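Side-chain contacts in hypothetical protein yiiM (Escherichia coli, PDB 1O65), which is of uncertain function but may be a molybdenum-binding oxidoreductase of the MOSC family, acting on nitrogenous compounds: residues C70-P73 and R74-L78; N109-M112 and G113-F116; I144-L147 and M148-G152; P194-D197 and D198-H201. One frame throughout, in Å; residues are numbered along the deposited sequence.

Contact 1 (C70-P73 and R74-L78); sequences CHYP and REHYL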
loop_
_atom_site.group_PDB
_atom_site.type_symbol
_atom_site.label_atom_id
_atom_site.label_comp_id
_atom_site.label_asym_id
_atom_site.label_seq_id
_atom_site.Cartn_x
_atom_site.Cartn_y
_atom_site.Cartn_z
ATOM N N CYS A 70 0.271 -5.500 -3.005
ATOM C CA CYS A 70 -0.549 -4.317 -2.760
ATOM C C CYS A 70 -1.616 -4.648 -1.712
ATOM O O CYS A 70 -2.291 -5.679 -1.864
ATOM C CB CYS A 70 -1.232 -3.888 -4.068
ATOM S SG CYS A 70 -2.419 -2.510 -3.841
ATOM N N HIS A 71 -1.798 -3.809 -0.718
ATOM C CA HIS A 71 -2.773 -4.070 0.335
ATOM C C HIS A 71 -3.872 -3.014 0.346
ATOM O O HIS A 71 -3.541 -1.828 0.264
ATOM C CB HIS A 71 -2.047 -3.974 1.711
ATOM C CG HIS A 71 -2.802 -4.618 2.826
ATOM N ND1 HIS A 71 -2.266 -5.653 3.588
ATOM C CD2 HIS A 71 -4.066 -4.432 3.278
ATOM C CE1 HIS A 71 -3.169 -6.060 4.464
ATOM N NE2 HIS A 71 -4.263 -5.334 4.301
ATOM N N TYR A 72 -5.137 -3.398 0.512
ATOM C CA TYR A 72 -6.184 -2.370 0.648
ATOM C C TYR A 72 -7.128 -2.782 1.777
ATOM O O TYR A 72 -7.650 -3.900 1.863
ATOM C CB TYR A 72 -6.914 -2.060 -0.634
ATOM C CG TYR A 72 -7.598 -0.709 -0.686
ATOM C CD1 TYR A 72 -6.865 0.466 -0.767
ATOM C CD2 TYR A 72 -8.992 -0.599 -0.663
ATOM C CE1 TYR A 72 -7.462 1.707 -0.821
ATOM C CE2 TYR A 72 -9.596 0.636 -0.717
ATOM C CZ TYR A 72 -8.836 1.789 -0.798
ATOM O OH TYR A 72 -9.453 3.021 -0.843
ATOM N N PRO A 73 -7.280 -1.891 2.744
ATOM C CA PRO A 73 -8.153 -2.193 3.869
ATOM C C PRO A 73 -9.597 -2.243 3.420
ATOM O O PRO A 73 -10.092 -1.289 2.768
ATOM C CB PRO A 73 -7.896 -1.069 4.852
ATOM C CG PRO A 73 -6.592 -0.442 4.433
ATOM C CD PRO A 73 -6.482 -0.666 2.946
ATOM N N ARG A 74 -10.309 -3.316 3.767
ATOM C CA ARG A 74 -11.746 -3.361 3.479
ATOM C C ARG A 74 -12.479 -2.225 4.195
ATOM O O ARG A 74 -13.553 -1.835 3.707
ATOM C CB ARG A 74 -12.413 -4.683 3.859
ATOM C CG ARG A 74 -12.031 -5.854 2.958
ATOM C CD ARG A 74 -12.970 -7.050 3.140
ATOM N NE ARG A 74 -12.652 -7.752 4.370
ATOM C CZ ARG A 74 -11.767 -8.650 4.707
ATOM N NH1 ARG A 74 -10.876 -9.152 3.863
ATOM N NH2 ARG A 74 -11.730 -9.133 5.965
ATOM N N GLU A 75 -12.006 -1.713 5.333
ATOM C CA GLU A 75 -12.679 -0.567 5.958
ATOM C C GLU A 75 -12.981 0.544 4.945
ATOM O O GLU A 75 -14.072 1.128 4.983
ATOM C CB GLU A 75 -11.825 0.008 7.084
ATOM C CG GLU A 75 -11.629 -0.830 8.320
ATOM C CD GLU A 75 -10.605 -1.934 8.299
ATOM O OE1 GLU A 75 -10.116 -2.365 7.227
ATOM O OE2 GLU A 75 -10.267 -2.449 9.416
ATOM N N HIS A 76 -12.120 0.817 3.952
ATOM C CA HIS A 76 -12.352 1.906 3.027
ATOM C C HIS A 76 -13.514 1.709 2.082
ATOM O O HIS A 76 -13.982 2.702 1.511
ATOM C CB HIS A 76 -11.104 2.273 2.214
ATOM C CG HIS A 76 -9.897 2.592 3.027
ATOM N ND1 HIS A 76 -9.973 3.172 4.273
ATOM C CD2 HIS A 76 -8.582 2.408 2.769
ATOM C CE1 HIS A 76 -8.757 3.294 4.773
ATOM N NE2 HIS A 76 -7.893 2.854 3.856
ATOM N N TYR A 77 -13.950 0.493 1.809
ATOM C CA TYR A 77 -15.101 0.265 0.934
ATOM C C TYR A 77 -16.363 0.824 1.582
ATOM O O TYR A 77 -17.240 1.367 0.889
ATOM C CB TYR A 77 -15.261 -1.223 0.581
ATOM C CG TYR A 77 -14.158 -1.707 -0.348
ATOM C CD1 TYR A 77 -13.892 -1.027 -1.525
ATOM C CD2 TYR A 77 -13.342 -2.791 -0.010
ATOM C CE1 TYR A 77 -12.895 -1.453 -2.380
ATOM C CE2 TYR A 77 -12.327 -3.208 -0.849
ATOM C CZ TYR A 77 -12.111 -2.537 -2.038
ATOM O OH TYR A 77 -11.118 -2.927 -2.890
ATOM N N LEU A 78 -16.489 0.673 2.904
ATOM C CA LEU A 78 -17.629 1.279 3.603
ATOM C C LEU A 78 -17.664 2.777 3.270
ATOM O O LEU A 78 -18.677 3.319 2.821
ATOM C CB LEU A 78 -17.488 1.122 5.117
ATOM C CG LEU A 78 -17.498 -0.326 5.636
ATOM C CD1 LEU A 78 -17.131 -0.349 7.122
ATOM C CD2 LEU A 78 -18.870 -0.957 5.402
#
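His76, on the first turn of helix 75-83, reaches back over Tyr72 and Pro73 of segment 70-73. From its root outward, CB of His76 lies 3.6 Å from OH of Tyr72. CD2 of His76 then stands over one face of the tyrosine ring, 3.6 Å from CZ of Tyr72, so the imidazole is edge-to-face on the phenol with the planes 69° apart. NE2, farther out, approaches CG of Pro73 at 3.6 Å and also hydrogen-bonds Glu107. One face of the imidazole receives CB of Pro73, a CH-pi contact 4.2 Å from the ring centroid. The backbone helps to set this overlap: N of His76 donates to O of Pro73 at 3.2 Å, from above the carbonyl plane. With CG of Tyr72 anti to its N (chi1 -158°), the ring swings toward the helix, where CD2 of Tyr72 lies 3.9 Å from CZ of Tyr77 and the planes meet at an oblique 59°. The outer hydroxyls are both engaged, that of Tyr72 by Trp80 and the carbonyl of Lys153, that of Tyr77 by Glu98. Replacing Tyr72 with a leucine would probably leave the His76 edge without an aromatic face and Trp80 NE1 without its hydroxyl mate. OE1 of Glu75 adds a contact 3.5 Å from CB of Pro73, while its OE2 accepts from the backbone N of Gly104. This buried aromatic cluster marks the strand-to-helix turn of the beta-alpha-beta unit formed by strand 69-73, helix 75-83 and strand 100-102 in the MOSC domain.

Contact 2 (N109-M112 and G113-F116); sequences NVYM and GDIF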
loop_
_atom_site.group_PDB
_atom_site.type_symbol
_atom_site.label_atom_id
_atom_site.label_comp_id
_atom_site.label_asym_id
_atom_site.label_seq_id
_atom_site.Cartn_x
_atom_site.Cartn_y
_atom_site.Cartn_z
ATOM N N ASN A 109 -2.563 2.491 11.664
ATOM C CA ASN A 109 -1.929 1.569 12.615
ATOM C C ASN A 109 -0.911 0.667 11.899
ATOM O O ASN A 109 -0.473 -0.349 12.452
ATOM C CB ASN A 109 -2.925 0.776 13.441
ATOM C CG ASN A 109 -3.689 -0.246 12.664
ATOM O OD1 ASN A 109 -3.825 -0.068 11.445
ATOM N ND2 ASN A 109 -4.191 -1.315 13.289
ATOM N N VAL A 110 -0.639 0.948 10.629
ATOM C CA VAL A 110 0.403 0.209 9.908
ATOM C C VAL A 110 1.602 1.155 9.762
ATOM O O VAL A 110 1.430 2.293 9.321
ATOM C CB VAL A 110 -0.086 -0.341 8.574
ATOM C CG1 VAL A 110 1.033 -0.855 7.680
ATOM C CG2 VAL A 110 -1.042 -1.514 8.846
ATOM N N TYR A 111 2.776 0.731 10.210
ATOM C CA TYR A 111 3.948 1.595 10.138
ATOM C C TYR A 111 4.893 1.235 8.996
ATOM O O TYR A 111 5.039 0.066 8.607
ATOM C CB TYR A 111 4.701 1.534 11.476
ATOM C CG TYR A 111 4.000 2.250 12.622
ATOM C CD1 TYR A 111 2.811 1.742 13.133
ATOM C CD2 TYR A 111 4.500 3.423 13.177
ATOM C CE1 TYR A 111 2.150 2.353 14.164
ATOM C CE2 TYR A 111 3.827 4.047 14.222
ATOM C CZ TYR A 111 2.651 3.509 14.705
ATOM O OH TYR A 111 1.950 4.112 15.721
ATOM N N MET A 112 5.587 2.252 8.482
ATOM C CA MET A 112 6.582 2.045 7.418
ATOM C C MET A 112 7.661 1.113 7.956
ATOM O O MET A 112 8.103 1.342 9.077
ATOM C CB MET A 112 7.245 3.377 7.079
ATOM C CG MET A 112 6.269 4.429 6.555
ATOM S SD MET A 112 5.510 3.955 4.985
ATOM C CE MET A 112 6.957 3.891 3.955
ATOM N N GLY A 113 8.067 0.110 7.209
ATOM C CA GLY A 113 9.075 -0.836 7.638
ATOM C C GLY A 113 8.451 -2.010 8.394
ATOM O O GLY A 113 9.203 -2.906 8.788
ATOM N N ASP A 114 7.153 -2.012 8.636
ATOM C CA ASP A 114 6.593 -3.140 9.402
ATOM C C ASP A 114 6.924 -4.427 8.649
ATOM O O ASP A 114 6.862 -4.471 7.418
ATOM C CB ASP A 114 5.117 -3.055 9.702
ATOM C CG ASP A 114 4.692 -2.193 10.865
ATOM O OD1 ASP A 114 5.465 -1.835 11.786
ATOM O OD2 ASP A 114 3.474 -1.848 10.876
ATOM N N ILE A 115 7.356 -5.419 9.414
ATOM C CA ILE A 115 7.692 -6.707 8.829
ATOM C C ILE A 115 6.683 -7.725 9.379
ATOM O O ILE A 115 6.525 -7.859 10.592
ATOM C CB ILE A 115 9.108 -7.172 9.119
ATOM C CG1 ILE A 115 10.136 -6.210 8.505
ATOM C CG2 ILE A 115 9.350 -8.602 8.604
ATOM C CD1 ILE A 115 11.530 -6.386 9.083
ATOM N N PHE A 116 6.013 -8.389 8.451
ATOM C CA PHE A 116 5.021 -9.381 8.780
ATOM C C PHE A 116 5.477 -10.770 8.285
ATOM O O PHE A 116 6.084 -10.884 7.224
ATOM C CB PHE A 116 3.670 -9.073 8.160
ATOM C CG PHE A 116 2.883 -7.901 8.616
ATOM C CD1 PHE A 116 3.224 -6.622 8.162
ATOM C CD2 PHE A 116 1.793 -8.016 9.452
ATOM C CE1 PHE A 116 2.483 -5.514 8.535
ATOM C CE2 PHE A 116 1.034 -6.915 9.845
ATOM C CZ PHE A 116 1.387 -5.663 9.392
HETATM O O HOH W 1 7.727 -0.562 11.577
#
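The backbone from Tyr111 to Asp114 folds into a type II beta turn, closed by N of Asp114 donating to O of Tyr111 at 3.0 Å. Gly113 occupies the third position with positive phi (89°), where a CB would collide with the carbonyl O of Met112. The Asp114 side chain bends back across the turn: with CG beside its own backbone N (chi1 -81°), OD2 accepts from N of Tyr111 at 2.8 Å. That donor comes from above the carboxylate plane, although its N-H points well at the oxygen (160°). Tyr111 and Asp114 are therefore joined by two bonds, one through the main chain and one through the carboxylate. OD1 of Asp114 packs 3.5 Å from CB of Tyr111 and accepts a hydrogen bond from a water oxygen 2.6 Å away; the same water donates to O of Met112 at 3.2 Å. A salt bridge from OD1 to Arg177 probably favours the charged form of this buried acid. CG1 of Val110 comes no nearer than 4.1 Å to OD2 of Asp114, a loose van der Waals approach, and Val110 itself rests on Trp156 and Val125. The whole is a type II turn with glycine at its third position, its last residue bonded back to its first, in the loop that leads into strand 115-118 of the MOSC sheet.

Contact 3 (I144-L147 and M148-G152); sequences IAQL and MQNTG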
loop_
_atom_site.group_PDB
_atom_site.type_symbol
_atom_site.label_atom_id
_atom_site.label_comp_id
_atom_site.label_asym_id
_atom_site.label_seq_id
_atom_site.Cartn_x
_atom_site.Cartn_y
_atom_site.Cartn_z
ATOM N N ILE A 144 -11.617 9.939 -8.597
ATOM C CA ILE A 144 -11.380 8.986 -7.507
ATOM C C ILE A 144 -9.920 9.008 -7.089
ATOM O O ILE A 144 -9.632 9.056 -5.874
ATOM C CB ILE A 144 -11.891 7.585 -7.809
ATOM C CG1 ILE A 144 -11.836 6.642 -6.601
ATOM C CG2 ILE A 144 -11.109 6.919 -8.946
ATOM C CD1 ILE A 144 -12.905 6.836 -5.569
ATOM N N ALA A 145 -8.975 9.120 -8.027
ATOM C CA ALA A 145 -7.560 9.168 -7.614
ATOM C C ALA A 145 -7.296 10.392 -6.745
ATOM O O ALA A 145 -6.623 10.306 -5.699
ATOM C CB ALA A 145 -6.614 9.027 -8.773
ATOM N N GLN A 146 -7.858 11.543 -7.096
ATOM C CA GLN A 146 -7.684 12.731 -6.244
ATOM C C GLN A 146 -8.288 12.447 -4.872
ATOM O O GLN A 146 -7.704 12.691 -3.821
ATOM C CB GLN A 146 -8.306 13.955 -6.902
ATOM C CG GLN A 146 -8.123 15.253 -6.125
ATOM C CD GLN A 146 -6.705 15.786 -6.252
ATOM O OE1 GLN A 146 -6.313 16.211 -7.348
ATOM N NE2 GLN A 146 -5.907 15.768 -5.189
ATOM N N LEU A 147 -9.491 11.926 -4.823
ATOM C CA LEU A 147 -10.192 11.574 -3.594
ATOM C C LEU A 147 -9.342 10.641 -2.744
ATOM O O LEU A 147 -9.103 10.959 -1.581
ATOM C CB LEU A 147 -11.560 11.002 -3.943
ATOM C CG LEU A 147 -12.823 11.816 -3.752
ATOM C CD1 LEU A 147 -12.644 13.331 -3.724
ATOM C CD2 LEU A 147 -13.815 11.468 -4.883
ATOM N N MET A 148 -8.846 9.515 -3.270
ATOM C CA MET A 148 -8.005 8.635 -2.456
ATOM C C MET A 148 -6.834 9.391 -1.836
ATOM O O MET A 148 -6.597 9.307 -0.626
ATOM C CB MET A 148 -7.411 7.454 -3.204
ATOM C CG MET A 148 -8.344 6.581 -3.988
ATOM S SD MET A 148 -7.476 5.315 -4.907
ATOM C CE MET A 148 -6.595 4.450 -3.609
ATOM N N GLN A 149 -6.091 10.129 -2.670
ATOM C CA GLN A 149 -4.938 10.879 -2.154
ATOM C C GLN A 149 -5.326 11.896 -1.081
ATOM O O GLN A 149 -4.636 11.991 -0.038
ATOM C CB GLN A 149 -4.161 11.530 -3.286
ATOM C CG GLN A 149 -2.817 12.118 -2.828
ATOM C CD GLN A 149 -2.212 12.931 -3.959
ATOM O OE1 GLN A 149 -1.636 12.385 -4.895
ATOM N NE2 GLN A 149 -2.389 14.243 -3.879
ATOM N N ASN A 150 -6.403 12.628 -1.287
ATOM C CA ASN A 150 -6.866 13.609 -0.318
ATOM C C ASN A 150 -7.294 13.011 1.021
ATOM O O ASN A 150 -6.993 13.534 2.081
ATOM C CB ASN A 150 -8.042 14.416 -0.886
ATOM C CG ASN A 150 -7.693 15.423 -1.949
ATOM O OD1 ASN A 150 -6.533 15.670 -2.281
ATOM N ND2 ASN A 150 -8.721 16.043 -2.545
ATOM N N THR A 151 -7.949 11.852 1.027
ATOM C CA THR A 151 -8.422 11.271 2.289
ATOM C C THR A 151 -7.348 10.430 2.953
ATOM O O THR A 151 -7.397 10.068 4.119
ATOM C CB THR A 151 -9.651 10.387 2.008
ATOM O OG1 THR A 151 -9.263 9.347 1.070
ATOM C CG2 THR A 151 -10.783 11.238 1.465
ATOM N N GLY A 152 -6.353 10.055 2.136
ATOM C CA GLY A 152 -5.264 9.216 2.666
ATOM C C GLY A 152 -5.667 7.754 2.619
ATOM O O GLY A 152 -4.897 6.896 3.061
#
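Gln146 folds its amide over the side chain of Asn150, one turn further along helix 144-151 of the MOSC domain, an i to i+4 pairing on a helix face. Its CG stands anti to the backbone N (chi1 -177°) and the chain then bends at chi2, which brings NE2 to OD1 of Asn150 at 3.0 Å. The donor meets that oxygen from above the carbonyl plane, and the two amide planes lie 35° apart. CG of Gln146 also runs 3.7 Å from ND2 of Asn150, so the asparagine amide is touched by both the methylene and the amide of the glutamine. OE1 of Gln146 accepts from Trp234, tying this face to helix 230-234. On another side, CG of Met148 packs against CG1 of Ile144 at 4.4 Å and against the carbonyl O of Ile144 at 3.4 Å, while Ile144 and Leu147 lean on Trp80 of helix 75-83. The helical main-chain bonds accompany these pairs, that from N of Asn150 to O of Gln146 being 2.8 Å long. At the C-terminal end Gly152 leaves helical geometry with positive phi, and its N still donates to O of Met148 at 2.9 Å.

Contact 4 (P194-D197 and D198-H201); sequences PFDD and DQYH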
loop_
_atom_site.group_PDB
_atom_site.type_symbol
_atom_site.label_atom_id
_atom_site.label_comp_id
_atom_site.label_asym_id
_atom_site.label_seq_id
_atom_site.Cartn_x
_atom_site.Cartn_y
_atom_site.Cartn_z
ATOM N N PRO A 194 2.821 21.188 3.355
ATOM C CA PRO A 194 3.681 22.045 2.553
ATOM C C PRO A 194 5.135 21.621 2.743
ATOM O O PRO A 194 5.462 20.908 3.683
ATOM C CB PRO A 194 3.442 23.455 3.064
ATOM C CG PRO A 194 2.566 23.329 4.250
ATOM C CD PRO A 194 1.882 21.984 4.185
ATOM N N PHE A 195 6.005 22.026 1.826
ATOM C CA PHE A 195 7.416 21.722 1.881
ATOM C C PHE A 195 7.987 21.821 3.292
ATOM O O PHE A 195 7.835 22.803 4.020
ATOM C CB PHE A 195 8.189 22.673 0.922
ATOM C CG PHE A 195 9.612 22.174 0.743
ATOM C CD1 PHE A 195 10.585 22.473 1.682
ATOM C CD2 PHE A 195 9.935 21.338 -0.321
ATOM C CE1 PHE A 195 11.854 21.961 1.539
ATOM C CE2 PHE A 195 11.208 20.825 -0.466
ATOM C CZ PHE A 195 12.181 21.168 0.459
ATOM N N ASP A 196 8.578 20.728 3.783
ATOM C CA ASP A 196 9.200 20.727 5.110
ATOM C C ASP A 196 10.445 19.857 5.009
ATOM O O ASP A 196 10.276 18.633 4.894
ATOM C CB ASP A 196 8.281 20.134 6.189
ATOM C CG ASP A 196 8.846 20.322 7.584
ATOM O OD1 ASP A 196 9.168 21.477 7.955
ATOM O OD2 ASP A 196 9.004 19.367 8.352
ATOM N N ASP A 197 11.632 20.400 4.998
ATOM C CA ASP A 197 12.816 19.551 4.905
ATOM C C ASP A 197 12.902 18.526 6.032
ATOM O O ASP A 197 13.362 17.407 5.816
ATOM C CB ASP A 197 14.099 20.420 4.918
ATOM C CG ASP A 197 15.309 19.577 4.599
ATOM O OD1 ASP A 197 15.436 19.138 3.435
ATOM O OD2 ASP A 197 16.150 19.316 5.488
ATOM N N ASP A 198 12.594 18.954 7.267
ATOM C CA ASP A 198 12.690 18.101 8.428
ATOM C C ASP A 198 11.797 16.862 8.301
ATOM O O ASP A 198 12.175 15.756 8.662
ATOM C CB ASP A 198 12.350 18.842 9.718
ATOM C CG ASP A 198 13.404 19.807 10.194
ATOM O OD1 ASP A 198 14.584 19.700 9.800
ATOM O OD2 ASP A 198 13.052 20.688 11.017
ATOM N N GLN A 199 10.593 17.077 7.817
ATOM C CA GLN A 199 9.631 16.006 7.583
ATOM C C GLN A 199 10.174 15.078 6.501
ATOM O O GLN A 199 10.064 13.851 6.652
ATOM C CB GLN A 199 8.288 16.609 7.233
ATOM C CG GLN A 199 7.061 15.952 7.794
ATOM C CD GLN A 199 7.047 15.834 9.300
ATOM O OE1 GLN A 199 6.724 14.787 9.851
ATOM N NE2 GLN A 199 7.439 16.899 9.982
ATOM N N TYR A 200 10.816 15.629 5.459
ATOM C CA TYR A 200 11.410 14.783 4.431
ATOM C C TYR A 200 12.579 13.998 5.020
ATOM O O TYR A 200 12.743 12.802 4.748
ATOM C CB TYR A 200 11.849 15.542 3.172
ATOM C CG TYR A 200 10.714 16.364 2.587
ATOM C CD1 TYR A 200 9.416 15.842 2.564
ATOM C CD2 TYR A 200 10.903 17.623 2.079
ATOM C CE1 TYR A 200 8.351 16.560 2.088
ATOM C CE2 TYR A 200 9.841 18.354 1.572
ATOM C CZ TYR A 200 8.577 17.822 1.575
ATOM O OH TYR A 200 7.520 18.532 1.084
ATOM N N HIS A 201 13.352 14.624 5.923
ATOM C CA HIS A 201 14.467 13.866 6.513
ATOM C C HIS A 201 13.906 12.705 7.344
ATOM O O HIS A 201 14.409 11.589 7.358
ATOM C CB HIS A 201 15.365 14.764 7.347
ATOM C CG HIS A 201 16.479 14.066 8.059
ATOM N ND1 HIS A 201 16.342 13.645 9.377
ATOM C CD2 HIS A 201 17.714 13.710 7.693
ATOM C CE1 HIS A 201 17.476 13.067 9.779
ATOM N NE2 HIS A 201 18.312 13.092 8.764
#
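An N-cap opens helix 197-204 in the YiiM-like three-helix domain, with Asp196 as the capping residue and Phe195 and Tyr200 paired beside it. OD2 of Asp196 accepts from N of Gln199 at 2.8 Å, the donor lying above the carboxylate plane. The same oxygen receives a weak bond from NE2 of Gln199 at 3.3 Å, made possible by the bend of the glutamine at chi2. Two donors of one residue thus share OD2, and the N-H groups of the helix start would be expected to favour its negative charge. The main chain follows with N of Tyr200 donating to O of Asp196 at 3.1 Å. The same O of Asp196 sits over one face of the Tyr200 ring, 3.1 Å from CD2 of Tyr200. The ring turns its edge to Phe195: CE2 of Tyr200 lies over the phenyl face, 3.5 Å from CE2 of Phe195, in a T-shaped pair with planes 77° apart. Ile189 of helix 183-191 and Met217 of helix 211-223 also touch Tyr200. A serine in place of Tyr200 would probably leave the Phe195 face without its edge-on partner and open a gap between these helices. Asp197 turns to a salt bridge with Arg221 of helix 211-223. Together these contacts form a side-chain N-cap with an adjoining T-shaped aromatic pair, at a helix start within a small helical bundle.

How the contacts relate
The four contacts follow one another along the chain, three in the MOSC domain and contact 4 in the three-helix domain. Contacts 1 and 3 are neighbours, their centres 13 Å apart, and they touch where CE1 of Tyr72 packs 4.0 Å from CE of Met148; Trp80 links them further, hydrogen-bonded through NE1 to OH of Tyr72 and packed on Ile144 and Leu147. Contacts 1 and 2 reach the same mixed sheet without touching, their nearest atoms about 7 Å apart. Contact 4 lies farthest out, with its centre 28 Å from that of contact 1 and about 21 Å from those of contacts 2 and 3. Where a cofactor would bind is not settled by these contacts.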